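Local coordinates for aminofutalosine deaminase (Helicobacter pylori, PDB 7LKK), which catalyses the hydrolytic deamination of aminofutalosine in the menaquinone pathway, as a metal-dependent enzyme of the amidohydrolase family, at residues V24-C27 and C31-L34; A74-H79 and L374-I379; A124-G129 and E413-G418; G368-A373 and T381-D386. All coordinates share one frame; numbering follows the deposited sequence.

How the interactions relate
The four contacts show how chemistry follows position in a fold. Interaction 1 is a partly buried hairpin, held by backbone hydrogen bonds. Interactions 2 and 3 are buried and have no direct hydrogen bond across them; leucine and isoleucine methyls do the touching, with a bridging water in interaction 2. Interaction 4 lies at the surface, where two lysine ammonium groups meet. The hairpin is tied to the 374-379 loop through Leu-26 O and Ile-379 N. Interactions 2 and 3 meet where helix 115-127 ends. Asp-386 of interaction 4 links interactions 2 and 3, reaching Ala-74 through its backbone and both Asn-376 and Gly-418 through its carboxylate.

Interaction 1: V24-C27 and C31-L34; sequences VFLC and CEVL
In a beta hairpin, Val-24 pairs with Leu-34, strands 23-25 and 33-34 running antiparallel. This is a hydrogen-bonded pair: Val-24 N gives to Leu-34 O at 2.8 Å, and Leu-34 N returns to Val-24 O at 3.0 Å. Phe-25 and Val-33 follow as a non-hydrogen-bonded pair, their side chains lying alongside on one face. Both Val-33 methyls touch the CD1-CE1 side of the Phe-25 ring obliquely, CG2 3.8 Å from Phe-25 CD1. Helix 401-408 packs against this face through Ile-402. Past the strand end, Leu-26 meets Leu-34, which lies on the other face with Val-24; Leu-26 CD1 is 3.8 Å from Leu-34 CD1 and also rests near Glu-32 CB. Beyond the two bridges a single bond, Leu-26 N to Glu-32 O at 3.1 Å, extends the contact, the donor tilted 18° from the carbonyl plane. That oxygen also accepts from a water, which in turn takes the Cys-27 N-H at 2.9 Å, so one carbonyl answers two amides, the second indirectly. Asn-28 OD1 receives Glu-32 N within the turn. The whole is an antiparallel hairpin with an irregular connecting loop, 26-32, whose first strand also pairs with strand 69-80.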
loop_
_atom_site.group_PDB
_atom_site.type_symbol
_atom_site.label_atom_id
_atom_site.label_comp_id
_atom_site.label_asym_id
_atom_site.label_seq_id
_atom_site.Cartn_x
_atom_site.Cartn_y
_atom_site.Cartn_z
ATOM N N VAL A 24 -3.233 -6.359 24.397
ATOM C CA VAL A 24 -4.521 -5.678 24.360
ATOM C C VAL A 24 -4.272 -4.212 24.039
ATOM O O VAL A 24 -3.487 -3.549 24.726
ATOM C CB VAL A 24 -5.287 -5.820 25.688
ATOM C CG1 VAL A 24 -6.592 -5.037 25.635
ATOM C CG2 VAL A 24 -5.551 -7.284 25.996
ATOM N N PHE A 25 -4.928 -3.713 22.995
ATOM C CA PHE A 25 -4.860 -2.305 22.621
ATOM C C PHE A 25 -6.092 -1.614 23.191
ATOM O O PHE A 25 -7.216 -1.875 22.749
ATOM C CB PHE A 25 -4.798 -2.135 21.102
ATOM C CG PHE A 25 -3.573 -2.732 20.462
ATOM C CD1 PHE A 25 -2.483 -3.124 21.224
ATOM C CD2 PHE A 25 -3.511 -2.890 19.085
ATOM C CE1 PHE A 25 -1.365 -3.671 20.626
ATOM C CE2 PHE A 25 -2.396 -3.433 18.483
ATOM C CZ PHE A 25 -1.320 -3.823 19.253
ATOM N N LEU A 26 -5.885 -0.736 24.177
ATOM C CA LEU A 26 -7.014 -0.036 24.780
ATOM C C LEU A 26 -7.597 1.010 23.840
ATOM O O LEU A 26 -8.801 1.287 23.894
ATOM C CB LEU A 26 -6.590 0.627 26.090
ATOM C CG LEU A 26 -6.270 -0.280 27.276
ATOM C CD1 LEU A 26 -6.255 0.538 28.555
ATOM C CD2 LEU A 26 -7.275 -1.416 27.376
ATOM N N CYS A 27 -6.759 1.594 22.983
ATOM C CA CYS A 27 -7.166 2.658 22.066
ATOM C C CYS A 27 -7.772 3.844 22.813
ATOM O O CYS A 27 -8.737 4.463 22.359
ATOM C CB CYS A 27 -8.122 2.134 20.996
ATOM S SG CYS A 27 -7.337 0.962 19.872
ATOM N N CYS A 31 -3.121 5.548 23.716
ATOM C CA CYS A 31 -2.829 4.354 22.920
ATOM C C CYS A 31 -2.107 3.303 23.763
ATOM O O CYS A 31 -1.065 2.769 23.382
ATOM C CB CYS A 31 -2.031 4.713 21.665
ATOM S SG CYS A 31 -2.450 3.722 20.228
ATOM N N GLU A 32 -2.687 3.007 24.924
ATOM C CA GLU A 32 -2.082 2.081 25.871
ATOM C C GLU A 32 -2.043 0.663 25.316
ATOM O O GLU A 32 -3.006 0.190 24.705
ATOM C CB GLU A 32 -2.859 2.102 27.185
ATOM C CG GLU A 32 -2.000 2.040 28.428
ATOM C CD GLU A 32 -2.787 2.381 29.676
ATOM O OE1 GLU A 32 -3.517 3.394 29.651
ATOM O OE2 GLU A 32 -2.684 1.636 30.672
ATOM N N VAL A 33 -0.916 -0.014 25.528
ATOM C CA VAL A 33 -0.747 -1.414 25.163
ATOM C C VAL A 33 -0.486 -2.202 26.437
ATOM O O VAL A 33 0.420 -1.863 27.208
ATOM C CB VAL A 33 0.399 -1.612 24.155
ATOM C CG1 VAL A 33 0.601 -3.093 23.875
ATOM C CG2 VAL A 33 0.106 -0.859 22.863
ATOM N N LEU A 34 -1.274 -3.248 26.656
ATOM C CA LEU A 34 -1.195 -4.049 27.867
ATOM C C LEU A 34 -0.953 -5.508 27.507
ATOM O O LEU A 34 -1.470 -6.004 26.501
ATOM C CB LEU A 34 -2.472 -3.912 28.700
ATOM C CG LEU A 34 -2.728 -2.498 29.222
ATOM C CD1 LEU A 34 -4.135 -2.370 29.791
ATOM C CD2 LEU A 34 -1.684 -2.124 30.264
HETATM O O HOH W 1 -4.000 1.076 22.115
#

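Interaction 2: A74-H79 and L374-I379; sequences AFINAH and LNNGEI. With FE (Fe (III) ion), chain E.
Strand 75-79 passes the irregular 374-379 loop without a direct hydrogen bond, Ile-76 facing the point where Gly-377 takes a positive phi of 77°. The tip of the isoleucine does the touching. Its CD1 lies 3.7 Å from Gly-377 CA, close against the bare backbone, and 3.7 Å from Asn-376 OD1. Ile-76 and Asn-376 approach from opposite directions, and the amide is set by a chi1 of 59° that places CG between the backbone N and the carbonyl carbon. The two ends of this amide fare differently: ND2 gives hydrogen bonds to Ser-132 OG and Asp-386 OD2, whereas OD1 is buried against the methyl and has no polar partner in the model. Beside this methyl contact a water links the backbones, donating to Ala-74 O at 2.7 Å and accepting from Gly-377 N at 3.0 Å. In the TIM-barrel fold of the amidohydrolases, this strand is the first of the barrel and carries the His-X-His pair at its far end. There His-79 NE2 binds the iron ion at 2.1 Å, together with His-81, His-221 and Asp-328. Between the two ends of the segment, Asn-77 ND2 gives hydrogen bonds to Gln-125 OE1 and Thr-327 OG1. Helix 366-371 adds Ala-369, which packs against both Ile-76 and Asn-376.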
loop_
_atom_site.group_PDB
_atom_site.type_symbol
_atom_site.label_atom_id
_atom_site.label_comp_id
_atom_site.label_asym_id
_atom_site.label_seq_id
_atom_site.Cartn_x
_atom_site.Cartn_y
_atom_site.Cartn_z
ATOM N N ALA A 74 -13.306 -3.222 17.965
ATOM C CA ALA A 74 -13.702 -3.298 16.567
ATOM C C ALA A 74 -13.489 -1.948 15.892
ATOM O O ALA A 74 -13.619 -0.888 16.511
ATOM C CB ALA A 74 -15.163 -3.731 16.440
ATOM N N PHE A 75 -13.146 -1.993 14.608
ATOM C CA PHE A 75 -12.838 -0.772 13.885
ATOM C C PHE A 75 -14.109 0.009 13.570
ATOM O O PHE A 75 -15.220 -0.527 13.561
ATOM C CB PHE A 75 -12.104 -1.083 12.584
ATOM C CG PHE A 75 -10.706 -1.591 12.779
ATOM C CD1 PHE A 75 -9.839 -0.958 13.653
ATOM C CD2 PHE A 75 -10.259 -2.699 12.080
ATOM C CE1 PHE A 75 -8.551 -1.426 13.832
ATOM C CE2 PHE A 75 -8.972 -3.173 12.252
ATOM C CZ PHE A 75 -8.118 -2.535 13.130
ATOM N N ILE A 76 -13.925 1.299 13.311
ATOM C CA ILE A 76 -14.971 2.165 12.783
ATOM C C ILE A 76 -14.492 2.683 11.435
ATOM O O ILE A 76 -13.406 3.269 11.340
ATOM C CB ILE A 76 -15.298 3.326 13.735
ATOM C CG1 ILE A 76 -15.979 2.809 15.007
ATOM C CG2 ILE A 76 -16.190 4.345 13.039
ATOM C CD1 ILE A 76 -15.023 2.491 16.134
ATOM N N ASN A 77 -15.286 2.451 10.393
ATOM C CA ASN A 77 -15.005 2.942 9.045
ATOM C C ASN A 77 -16.006 4.062 8.778
ATOM O O ASN A 77 -17.147 3.805 8.389
ATOM C CB ASN A 77 -15.109 1.818 8.016
ATOM C CG ASN A 77 -14.617 2.236 6.641
ATOM O OD1 ASN A 77 -14.091 3.335 6.466
ATOM N ND2 ASN A 77 -14.788 1.360 5.659
ATOM N N ALA A 78 -15.572 5.305 8.988
ATOM C CA ALA A 78 -16.486 6.435 9.107
ATOM C C ALA A 78 -16.980 6.983 7.776
ATOM O O ALA A 78 -17.825 7.884 7.785
ATOM C CB ALA A 78 -15.817 7.565 9.895
ATOM N N HIS A 79 -16.483 6.484 6.643
ATOM C CA HIS A 79 -16.855 7.050 5.347
ATOM C C HIS A 79 -16.689 5.989 4.269
ATOM O O HIS A 79 -15.561 5.660 3.890
ATOM C CB HIS A 79 -16.010 8.282 5.031
ATOM C CG HIS A 79 -16.449 9.019 3.803
ATOM N ND1 HIS A 79 -17.474 9.940 3.817
ATOM C CD2 HIS A 79 -16.000 8.973 2.526
ATOM C CE1 HIS A 79 -17.638 10.431 2.601
ATOM N NE2 HIS A 79 -16.756 9.861 1.800
ATOM N N LEU A 374 -20.711 7.237 18.477
ATOM C CA LEU A 374 -20.899 5.827 18.794
ATOM C C LEU A 374 -20.248 5.527 20.136
ATOM O O LEU A 374 -19.218 6.120 20.455
ATOM C CB LEU A 374 -20.189 5.012 17.678
ATOM C CG LEU A 374 -20.934 4.448 16.459
ATOM C CD1 LEU A 374 -21.670 3.129 16.621
ATOM C CD2 LEU A 374 -22.023 5.558 16.191
ATOM N N ASN A 375 -20.811 4.593 20.920
ATOM C CA ASN A 375 -20.275 4.295 22.265
ATOM C C ASN A 375 -19.313 3.105 22.212
ATOM O O ASN A 375 -19.469 2.091 22.896
ATOM C CB ASN A 375 -21.395 4.042 23.275
ATOM C CG ASN A 375 -20.880 3.877 24.687
ATOM O OD1 ASN A 375 -19.923 4.528 25.088
ATOM N ND2 ASN A 375 -21.536 3.015 25.460
ATOM N N ASN A 376 -18.291 3.247 21.382
ATOM C CA ASN A 376 -17.342 2.166 21.180
ATOM C C ASN A 376 -16.005 2.774 20.772
ATOM O O ASN A 376 -15.704 3.924 21.107
ATOM C CB ASN A 376 -17.900 1.169 20.149
ATOM C CG ASN A 376 -18.191 1.816 18.799
ATOM O OD1 ASN A 376 -17.839 2.969 18.550
ATOM N ND2 ASN A 376 -18.838 1.063 17.922
ATOM N N GLY A 377 -15.196 1.989 20.066
ATOM C CA GLY A 377 -13.894 2.421 19.612
ATOM C C GLY A 377 -12.817 2.424 20.666
ATOM O O GLY A 377 -11.699 2.865 20.379
ATOM N N GLU A 378 -13.106 1.937 21.871
ATOM C CA GLU A 378 -12.138 1.981 22.958
ATOM C C GLU A 378 -12.495 0.906 23.972
ATOM O O GLU A 378 -13.675 0.680 24.254
ATOM C CB GLU A 378 -12.123 3.366 23.618
ATOM C CG GLU A 378 -11.303 3.459 24.897
ATOM C CD GLU A 378 -11.234 4.875 25.436
ATOM O OE1 GLU A 378 -10.482 5.110 26.404
ATOM O OE2 GLU A 378 -11.936 5.754 24.888
ATOM N N ILE A 379 -11.476 0.244 24.515
ATOM C CA ILE A 379 -11.674 -0.775 25.540
ATOM C C ILE A 379 -11.724 -0.047 26.878
ATOM O O ILE A 379 -10.693 0.252 27.486
ATOM C CB ILE A 379 -10.580 -1.845 25.501
ATOM C CG1 ILE A 379 -10.670 -2.633 24.196
ATOM C CG2 ILE A 379 -10.716 -2.791 26.685
ATOM C CD1 ILE A 379 -9.678 -3.769 24.092
HETATM FE FE FE E . -16.871 9.890 -0.265
HETATM O O HOH W 2 -15.583 -0.429 18.352
#

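Interaction 3: A124-G129 and E413-G418; sequences AQLKSG and ERLFLG
Leu-415 reaches Leu-126 because its CG stands opposite the backbone N (chi1 -178°), while in Leu-126 CG lies opposite the carbonyl carbon (chi1 -68°) and sets CD2 against strand 414-417. The two side chains cross at about a right angle and meet methyl to methyl, Leu-126 CD2 being 3.7 Å from Leu-415 CD2. The same Leu-126 methyl also approaches Leu-417, whose CD1 is 4.0 Å from it, so one branch spans two residues that project from the same side of the strand. Leu-415 CD2 in addition presses on the helix backbone, 3.5 Å from Leu-126 O. That carbonyl has its own partner, since Gly-129 N donates to it at 3.0 Å in the Schellman motif that ends helix 115-127. Gly-129, with a phi of 90°, turns the chain out of the helix, and its carbonyl then accepts the Phe-75 N-H of the neighbouring barrel strand. Ala-74 of that strand lies against both Leu-415 and Leu-417. With all four touching residues buried and no hydrogen bond spanning the segments, the helix end and the strand are joined here by dispersion and by exclusion of water.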
loop_
_atom_site.group_PDB
_atom_site.type_symbol
_atom_site.label_atom_id
_atom_site.label_comp_id
_atom_site.label_asym_id
_atom_site.label_seq_id
_atom_site.Cartn_x
_atom_site.Cartn_y
_atom_site.Cartn_z
ATOM N N ALA A 124 -16.384 -7.955 3.658
ATOM C CA ALA A 124 -15.016 -7.430 3.696
ATOM C C ALA A 124 -14.785 -6.523 4.908
ATOM O O ALA A 124 -13.691 -6.517 5.491
ATOM C CB ALA A 124 -14.707 -6.630 2.419
ATOM N N GLN A 125 -15.787 -5.718 5.278
ATOM C CA GLN A 125 -15.702 -4.918 6.503
ATOM C C GLN A 125 -15.557 -5.815 7.729
ATOM O O GLN A 125 -14.604 -5.691 8.508
ATOM C CB GLN A 125 -16.945 -4.031 6.637
ATOM C CG GLN A 125 -17.157 -3.069 5.480
ATOM C CD GLN A 125 -16.075 -2.015 5.411
ATOM O OE1 GLN A 125 -16.117 -1.016 6.132
ATOM N NE2 GLN A 125 -15.101 -2.227 4.538
ATOM N N LEU A 126 -16.499 -6.745 7.899
ATOM C CA LEU A 126 -16.527 -7.580 9.096
ATOM C C LEU A 126 -15.250 -8.399 9.241
ATOM O O LEU A 126 -14.671 -8.476 10.330
ATOM C CB LEU A 126 -17.752 -8.491 9.062
ATOM C CG LEU A 126 -19.106 -7.796 9.208
ATOM C CD1 LEU A 126 -20.219 -8.687 8.682
ATOM C CD2 LEU A 126 -19.357 -7.416 10.658
ATOM N N LYS A 127 -14.790 -9.019 8.153
ATOM C CA LYS A 127 -13.569 -9.813 8.239
ATOM C C LYS A 127 -12.336 -8.948 8.458
ATOM O O LYS A 127 -11.324 -9.450 8.959
ATOM C CB LYS A 127 -13.390 -10.659 6.981
ATOM C CG LYS A 127 -14.247 -11.917 6.947
ATOM C CD LYS A 127 -14.295 -12.545 5.553
ATOM C CE LYS A 127 -13.218 -11.991 4.629
ATOM N NZ LYS A 127 -13.727 -10.889 3.765
ATOM N N SER A 128 -12.404 -7.666 8.109
ATOM C CA SER A 128 -11.326 -6.723 8.377
ATOM C C SER A 128 -11.335 -6.203 9.808
ATOM O O SER A 128 -10.470 -5.393 10.159
ATOM C CB SER A 128 -11.409 -5.544 7.401
ATOM O OG SER A 128 -10.344 -4.633 7.601
ATOM N N GLY A 129 -12.289 -6.633 10.630
ATOM C CA GLY A 129 -12.409 -6.157 11.992
ATOM C C GLY A 129 -13.279 -4.934 12.173
ATOM O O GLY A 129 -13.311 -4.376 13.277
ATOM N N GLU A 413 -9.855 -13.048 13.791
ATOM C CA GLU A 413 -10.064 -14.396 14.305
ATOM C C GLU A 413 -11.339 -14.495 15.131
ATOM O O GLU A 413 -12.045 -15.507 15.068
ATOM C CB GLU A 413 -8.861 -14.828 15.146
ATOM C CG GLU A 413 -8.782 -16.321 15.399
ATOM C CD GLU A 413 -7.708 -16.681 16.408
ATOM O OE1 GLU A 413 -6.927 -15.785 16.790
ATOM O OE2 GLU A 413 -7.647 -17.859 16.819
ATOM N N ARG A 414 -11.640 -13.460 15.911
ATOM C CA ARG A 414 -12.902 -13.355 16.625
ATOM C C ARG A 414 -13.421 -11.934 16.487
ATOM O O ARG A 414 -12.665 -10.971 16.635
ATOM C CB ARG A 414 -12.755 -13.708 18.111
ATOM C CG ARG A 414 -12.406 -15.157 18.376
ATOM C CD ARG A 414 -13.568 -16.074 18.035
ATOM N NE ARG A 414 -13.354 -17.433 18.526
ATOM C CZ ARG A 414 -12.524 -18.310 17.970
ATOM N NH1 ARG A 414 -11.821 -17.980 16.895
ATOM N NH2 ARG A 414 -12.397 -19.523 18.491
ATOM N N LEU A 415 -14.712 -11.812 16.195
ATOM C CA LEU A 415 -15.384 -10.521 16.167
ATOM C C LEU A 415 -16.615 -10.612 17.051
ATOM O O LEU A 415 -17.486 -11.457 16.819
ATOM C CB LEU A 415 -15.765 -10.117 14.739
ATOM C CG LEU A 415 -16.435 -8.749 14.592
ATOM C CD1 LEU A 415 -15.540 -7.645 15.136
ATOM C CD2 LEU A 415 -16.803 -8.478 13.140
ATOM N N PHE A 416 -16.675 -9.760 18.068
ATOM C CA PHE A 416 -17.839 -9.630 18.933
ATOM C C PHE A 416 -18.440 -8.248 18.724
ATOM O O PHE A 416 -17.722 -7.245 18.773
ATOM C CB PHE A 416 -17.470 -9.822 20.406
ATOM C CG PHE A 416 -16.908 -11.179 20.724
ATOM C CD1 PHE A 416 -15.550 -11.425 20.607
ATOM C CD2 PHE A 416 -17.734 -12.203 21.156
ATOM C CE1 PHE A 416 -15.028 -12.671 20.904
ATOM C CE2 PHE A 416 -17.219 -13.451 21.455
ATOM C CZ PHE A 416 -15.864 -13.685 21.328
ATOM N N LEU A 417 -19.748 -8.201 18.484
ATOM C CA LEU A 417 -20.468 -6.947 18.298
ATOM C C LEU A 417 -21.638 -6.925 19.266
ATOM O O LEU A 417 -22.503 -7.806 19.217
ATOM C CB LEU A 417 -20.949 -6.790 16.853
ATOM C CG LEU A 417 -19.835 -6.615 15.819
ATOM C CD1 LEU A 417 -20.407 -6.396 14.425
ATOM C CD2 LEU A 417 -18.909 -5.472 16.211
ATOM N N GLY A 418 -21.667 -5.920 20.136
ATOM C CA GLY A 418 -22.634 -5.914 21.219
ATOM C C GLY A 418 -22.558 -7.143 22.096
ATOM O O GLY A 418 -23.581 -7.579 22.633
#

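Interaction 4: G368-A373 and T381-D386; sequences GAKALA and TNKRAD
Lys-370 NZ and Lys-383 NZ stand 3.3 Å apart, the sole direct touch between the end of helix 366-371 and the 381-386 loop. Both are donors and neither is hydrogen-bonded to the other, so the meeting is probably unfavourable if both carry full charge; the proximity would probably lower the pKa of one of the two amines, and water at this surface can screen the rest. The side chains cross at about a right angle. Lys-370 gets there by bending at chi2 and chi3 (-42° and 113°), Lys-383 by a bend at chi2. Asn-375 packs on Lys-383, and Phe-295 on Lys-370. One residue along the loop, Arg-384 grips Asp-386 side-on: NE gives to OD2 at 2.8 Å, nearly straight at 172° and within the guanidinium plane, and NH2 gives to OD1 at 3.0 Å on its syn lone pair, more bent. The carboxylate also takes Gly-418 N on OD1 and, weakly, Asn-152 ND2 on OD2. The salt bridge spans Ala-385, the centre of an inverse gamma turn, while a Schellman motif at Ala-373 closes the helix. Such a bidentate arginine-aspartate pair here belongs to the loop that joins helix 366-371 to strand 387-391 of the amidohydrolase fold.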
loop_
_atom_site.group_PDB
_atom_site.type_symbol
_atom_site.label_atom_id
_atom_site.label_comp_id
_atom_site.label_asym_id
_atom_site.label_seq_id
_atom_site.Cartn_x
_atom_site.Cartn_y
_atom_site.Cartn_z
ATOM N N GLY A 368 -12.844 7.562 15.043
ATOM C CA GLY A 368 -14.023 7.296 14.236
ATOM C C GLY A 368 -15.273 7.120 15.076
ATOM O O GLY A 368 -16.365 7.532 14.676
ATOM N N ALA A 369 -15.131 6.500 16.251
ATOM C CA ALA A 369 -16.262 6.379 17.164
ATOM C C ALA A 369 -16.762 7.749 17.601
ATOM O O ALA A 369 -17.974 7.983 17.665
ATOM C CB ALA A 369 -15.869 5.540 18.381
ATOM N N LYS A 370 -15.840 8.666 17.909
ATOM C CA LYS A 370 -16.237 10.021 18.277
ATOM C C LYS A 370 -16.895 10.743 17.108
ATOM O O LYS A 370 -17.858 11.495 17.298
ATOM C CB LYS A 370 -15.023 10.805 18.771
ATOM C CG LYS A 370 -14.598 10.474 20.196
ATOM C CD LYS A 370 -15.793 10.343 21.131
ATOM C CE LYS A 370 -15.962 8.914 21.633
ATOM N NZ LYS A 370 -16.617 8.871 22.970
ATOM N N ALA A 371 -16.393 10.523 15.892
ATOM C CA ALA A 371 -16.983 11.171 14.728
ATOM C C ALA A 371 -18.420 10.713 14.505
ATOM O O ALA A 371 -19.287 11.517 14.149
ATOM C CB ALA A 371 -16.133 10.899 13.487
ATOM N N LEU A 372 -18.692 9.430 14.705
ATOM C CA LEU A 372 -20.023 8.885 14.485
ATOM C C LEU A 372 -20.898 8.924 15.740
ATOM O O LEU A 372 -22.013 8.399 15.716
ATOM C CB LEU A 372 -19.913 7.448 13.950
ATOM C CG LEU A 372 -19.835 7.265 12.419
ATOM C CD1 LEU A 372 -18.886 8.250 11.732
ATOM C CD2 LEU A 372 -19.481 5.838 12.034
ATOM N N ALA A 373 -20.409 9.498 16.847
ATOM C CA ALA A 373 -21.167 9.572 18.106
ATOM C C ALA A 373 -21.641 8.182 18.533
ATOM O O ALA A 373 -22.804 7.969 18.899
ATOM C CB ALA A 373 -22.346 10.541 18.001
ATOM N N THR A 381 -14.635 0.522 30.430
ATOM C CA THR A 381 -15.883 0.113 31.059
ATOM C C THR A 381 -17.026 1.021 30.621
ATOM O O THR A 381 -16.856 2.236 30.484
ATOM C CB THR A 381 -15.750 0.133 32.584
ATOM O OG1 THR A 381 -15.467 1.466 33.028
ATOM C CG2 THR A 381 -14.628 -0.796 33.032
ATOM N N ASN A 382 -18.184 0.410 30.365
ATOM C CA ASN A 382 -19.447 1.001 29.933
ATOM C C ASN A 382 -19.482 1.254 28.428
ATOM O O ASN A 382 -20.530 1.642 27.911
ATOM C CB ASN A 382 -19.800 2.309 30.670
ATOM C CG ASN A 382 -19.832 2.135 32.176
ATOM O OD1 ASN A 382 -20.311 1.121 32.683
ATOM N ND2 ASN A 382 -19.310 3.119 32.897
ATOM N N LYS A 383 -18.381 1.062 27.707
ATOM C CA LYS A 383 -18.439 1.114 26.256
ATOM C C LYS A 383 -19.054 -0.170 25.710
ATOM O O LYS A 383 -19.138 -1.191 26.399
ATOM C CB LYS A 383 -17.045 1.323 25.663
ATOM C CG LYS A 383 -16.346 2.583 26.137
ATOM C CD LYS A 383 -16.597 3.742 25.192
ATOM C CE LYS A 383 -16.005 5.035 25.731
ATOM N NZ LYS A 383 -16.494 6.221 24.971
ATOM N N ARG A 384 -19.501 -0.107 24.458
ATOM C CA ARG A 384 -20.043 -1.292 23.809
ATOM C C ARG A 384 -18.981 -2.380 23.714
ATOM O O ARG A 384 -17.788 -2.107 23.552
ATOM C CB ARG A 384 -20.558 -0.951 22.410
ATOM C CG ARG A 384 -21.817 -0.098 22.388
ATOM C CD ARG A 384 -22.182 0.257 20.956
ATOM N NE ARG A 384 -22.038 -0.899 20.076
ATOM C CZ ARG A 384 -23.030 -1.724 19.755
ATOM N NH1 ARG A 384 -24.250 -1.517 20.230
ATOM N NH2 ARG A 384 -22.803 -2.753 18.952
ATOM N N ALA A 385 -19.428 -3.632 23.818
ATOM C CA ALA A 385 -18.547 -4.789 23.665
ATOM C C ALA A 385 -18.355 -5.125 22.182
ATOM O O ALA A 385 -18.728 -6.191 21.695
ATOM C CB ALA A 385 -19.099 -5.979 24.439
ATOM N N ASP A 386 -17.777 -4.169 21.459
ATOM C CA ASP A 386 -17.403 -4.345 20.057
ATOM C C ASP A 386 -15.909 -4.649 20.035
ATOM O O ASP A 386 -15.077 -3.743 20.131
ATOM C CB ASP A 386 -17.745 -3.103 19.240
ATOM C CG ASP A 386 -19.238 -2.799 19.226
ATOM O OD1 ASP A 386 -20.049 -3.723 19.455
ATOM O OD2 ASP A 386 -19.600 -1.629 18.986
#